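Side-chain contact in Succinylglutamatedesuccinylase/aspartoacylase (Rhodobacter sphaeroides 2.4.1, PDB 3CDX), which probably acts as a metal-dependent hydrolase of linear amides or esters, in the succinylglutamate desuccinylase/aspartoacylase family: residues Ala170-Ala173 with Arg174-Ala178. Sequence-based numbering, arbitrary orientation.
Sequences ALRA and RTLAA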
ATOM      1  N   ALA A 170       0.451 -49.112 -12.745  1.00 42.24           N
ATOM      2  CA  ALA A 170      -0.703 -49.148 -13.649  1.00 39.57           C
ATOM      3  C   ALA A 170      -1.298 -47.746 -13.837  1.00 39.03           C
ATOM      4  O   ALA A 170      -1.801 -47.396 -14.927  1.00 37.82           O
ATOM      5  CB  ALA A 170      -1.771 -50.086 -13.134  1.00 39.77           C
ATOM      6  N   LEU A 171      -1.250 -46.969 -12.757  1.00 37.61           N
ATOM      7  CA  LEU A 171      -1.682 -45.604 -12.783  1.00 37.11           C
ATOM      8  C   LEU A 171      -0.679 -44.793 -13.619  1.00 36.80           C
ATOM      9  O   LEU A 171      -1.068 -43.892 -14.354  1.00 35.86           O
ATOM     10  CB  LEU A 171      -1.812 -45.056 -11.354  1.00 36.96           C
ATOM     11  CG  LEU A 171      -2.348 -43.622 -11.156  1.00 36.18           C
ATOM     12  CD1 LEU A 171      -3.693 -43.343 -11.878  1.00 35.30           C
ATOM     13  CD2 LEU A 171      -2.426 -43.301  -9.679  1.00 35.90           C
ATOM     14  N   ARG A 172       0.595 -45.152 -13.521  1.00 37.44           N
ATOM     15  CA  ARG A 172       1.663 -44.455 -14.215  1.00 37.83           C
ATOM     16  C   ARG A 172       1.483 -44.627 -15.709  1.00 37.76           C
ATOM     17  O   ARG A 172       1.562 -43.657 -16.472  1.00 37.42           O
ATOM     18  CB  ARG A 172       3.025 -44.987 -13.787  1.00 38.90           C
ATOM     19  CG  ARG A 172       4.172 -44.078 -14.228  1.00 41.98           C
ATOM     20  CD  ARG A 172       5.444 -44.378 -13.506  1.00 46.33           C
ATOM     21  NE  ARG A 172       5.949 -45.702 -13.842  1.00 48.22           N
ATOM     22  CZ  ARG A 172       6.228 -46.632 -12.935  1.00 50.55           C
ATOM     23  NH1 ARG A 172       6.064 -46.376 -11.639  1.00 49.76           N
ATOM     24  NH2 ARG A 172       6.693 -47.810 -13.325  1.00 52.09           N
ATOM     25  N   ALA A 173       1.192 -45.864 -16.114  1.00 37.36           N
ATOM     26  CA  ALA A 173       0.897 -46.175 -17.511  1.00 37.15           C
ATOM     27  C   ALA A 173      -0.325 -45.415 -17.980  1.00 36.85           C
ATOM     28  O   ALA A 173      -0.373 -44.902 -19.110  1.00 37.33           O
ATOM     29  CB  ALA A 173       0.670 -47.672 -17.685  1.00 37.47           C
ATOM     30  N   ARG A 174      -1.341 -45.380 -17.125  1.00 36.01           N
ATOM     31  CA  ARG A 174      -2.581 -44.728 -17.477  1.00 35.73           C
ATOM     32  C   ARG A 174      -2.399 -43.215 -17.634  1.00 34.36           C
ATOM     33  O   ARG A 174      -2.972 -42.610 -18.531  1.00 34.04           O
ATOM     34  CB  ARG A 174      -3.621 -45.014 -16.415  1.00 36.55           C
ATOM     35  CG  ARG A 174      -4.987 -44.935 -17.001  1.00 41.41           C
ATOM     36  CD  ARG A 174      -6.087 -45.240 -16.021  1.00 47.52           C
ATOM     37  NE  ARG A 174      -7.334 -44.742 -16.592  1.00 51.52           N
ATOM     38  CZ  ARG A 174      -8.406 -44.426 -15.879  1.00 54.60           C
ATOM     39  NH1 ARG A 174      -8.381 -44.562 -14.550  1.00 54.94           N
ATOM     40  NH2 ARG A 174      -9.493 -43.959 -16.491  1.00 55.93           N
ATOM     41  N   THR A 175      -1.611 -42.619 -16.744  1.00 32.90           N
ATOM     42  CA  THR A 175      -1.313 -41.187 -16.808  1.00 31.99           C
ATOM     43  C   THR A 175      -0.363 -40.873 -17.979  1.00 31.38           C
ATOM     44  O   THR A 175      -0.634 -39.960 -18.762  1.00 30.92           O
ATOM     45  CB  THR A 175      -0.776 -40.635 -15.468  1.00 32.84           C
ATOM     46  OG1 THR A 175      -1.606 -41.112 -14.381  1.00 30.79           O
ATOM     47  CG2 THR A 175      -0.745 -39.067 -15.508  1.00 30.41           C
ATOM     48  N   LEU A 176       0.684 -41.681 -18.150  1.00 30.79           N
ATOM     49  CA  LEU A 176       1.579 -41.543 -19.325  1.00 30.36           C
ATOM     50  C   LEU A 176       0.830 -41.561 -20.652  1.00 29.34           C
ATOM     51  O   LEU A 176       1.105 -40.766 -21.563  1.00 28.85           O
ATOM     52  CB  LEU A 176       2.659 -42.615 -19.316  1.00 29.79           C
ATOM     53  CG  LEU A 176       3.772 -42.456 -18.272  1.00 32.47           C
ATOM     54  CD1 LEU A 176       4.577 -43.749 -18.188  1.00 32.92           C
ATOM     55  CD2 LEU A 176       4.673 -41.256 -18.603  1.00 33.61           C
ATOM     56  N   ALA A 177      -0.160 -42.427 -20.729  1.00 28.29           N
ATOM     57  CA  ALA A 177      -0.960 -42.565 -21.935  1.00 27.96           C
ATOM     58  C   ALA A 177      -1.826 -41.347 -22.188  1.00 27.48           C
ATOM     59  O   ALA A 177      -2.082 -40.991 -23.338  1.00 28.19           O
ATOM     60  CB  ALA A 177      -1.835 -43.797 -21.829  1.00 27.74           C
ATOM     61  N   ALA A 178      -2.327 -40.726 -21.122  1.00 27.83           N
ATOM     62  CA  ALA A 178      -3.168 -39.546 -21.297  1.00 27.45           C
ATOM     63  C   ALA A 178      -2.291 -38.377 -21.747  1.00 26.44           C
ATOM     64  O   ALA A 178      -2.690 -37.589 -22.606  1.00 26.07           O
ATOM     65  CB  ALA A 178      -3.944 -39.224 -19.997  1.00 27.84           C
TER
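Thr-175 lies over the carbonyl end of Leu-171, one turn earlier in helix 169-182, and its hydroxyl also meets the leucine side chain, with OG1 3.9 Å from Leu-171 CD1. Two donors of the same residue converge on Leu-171 O. Thr-175 N donates to Leu-171 O at 2.8 Å, while Thr-175 OG1 donates to Leu-171 O, also at 2.8 Å, from the opposite face of the carbonyl plane and 38° out of it. The rotation about CA-CB explains this second bond: OG1 stands beside the backbone N and anti to the carbonyl carbon (chi1 -47°), which turns the hydroxyl back along the helix and sends CG2 the other way. With an alanine here, Leu-171 O would probably keep its hydrogen bond from the backbone N but lose the one from the hydroxyl, and a gap would open beside Leu-171 CD1.

On the next pair, Leu-176 CD1 packs alongside Arg-172 CG at 4.0 Å, both side chains pointing the same way, and Leu-176 N donates to Arg-172 O. The arginine chain bends about its CG-CD bond (chi3 66°); its NH1 is hydrogen-bonded to Leu-166 O and its NH2 forms a salt bridge with Asp-342 OD1. Thr-175 and Leu-176 both touch Met-163 of strand 160-163, joining this face of the helix to the strand that precedes it. The chemistry implies that the buried threonine hydroxyl is satisfied within its own helix, by a backbone carbonyl.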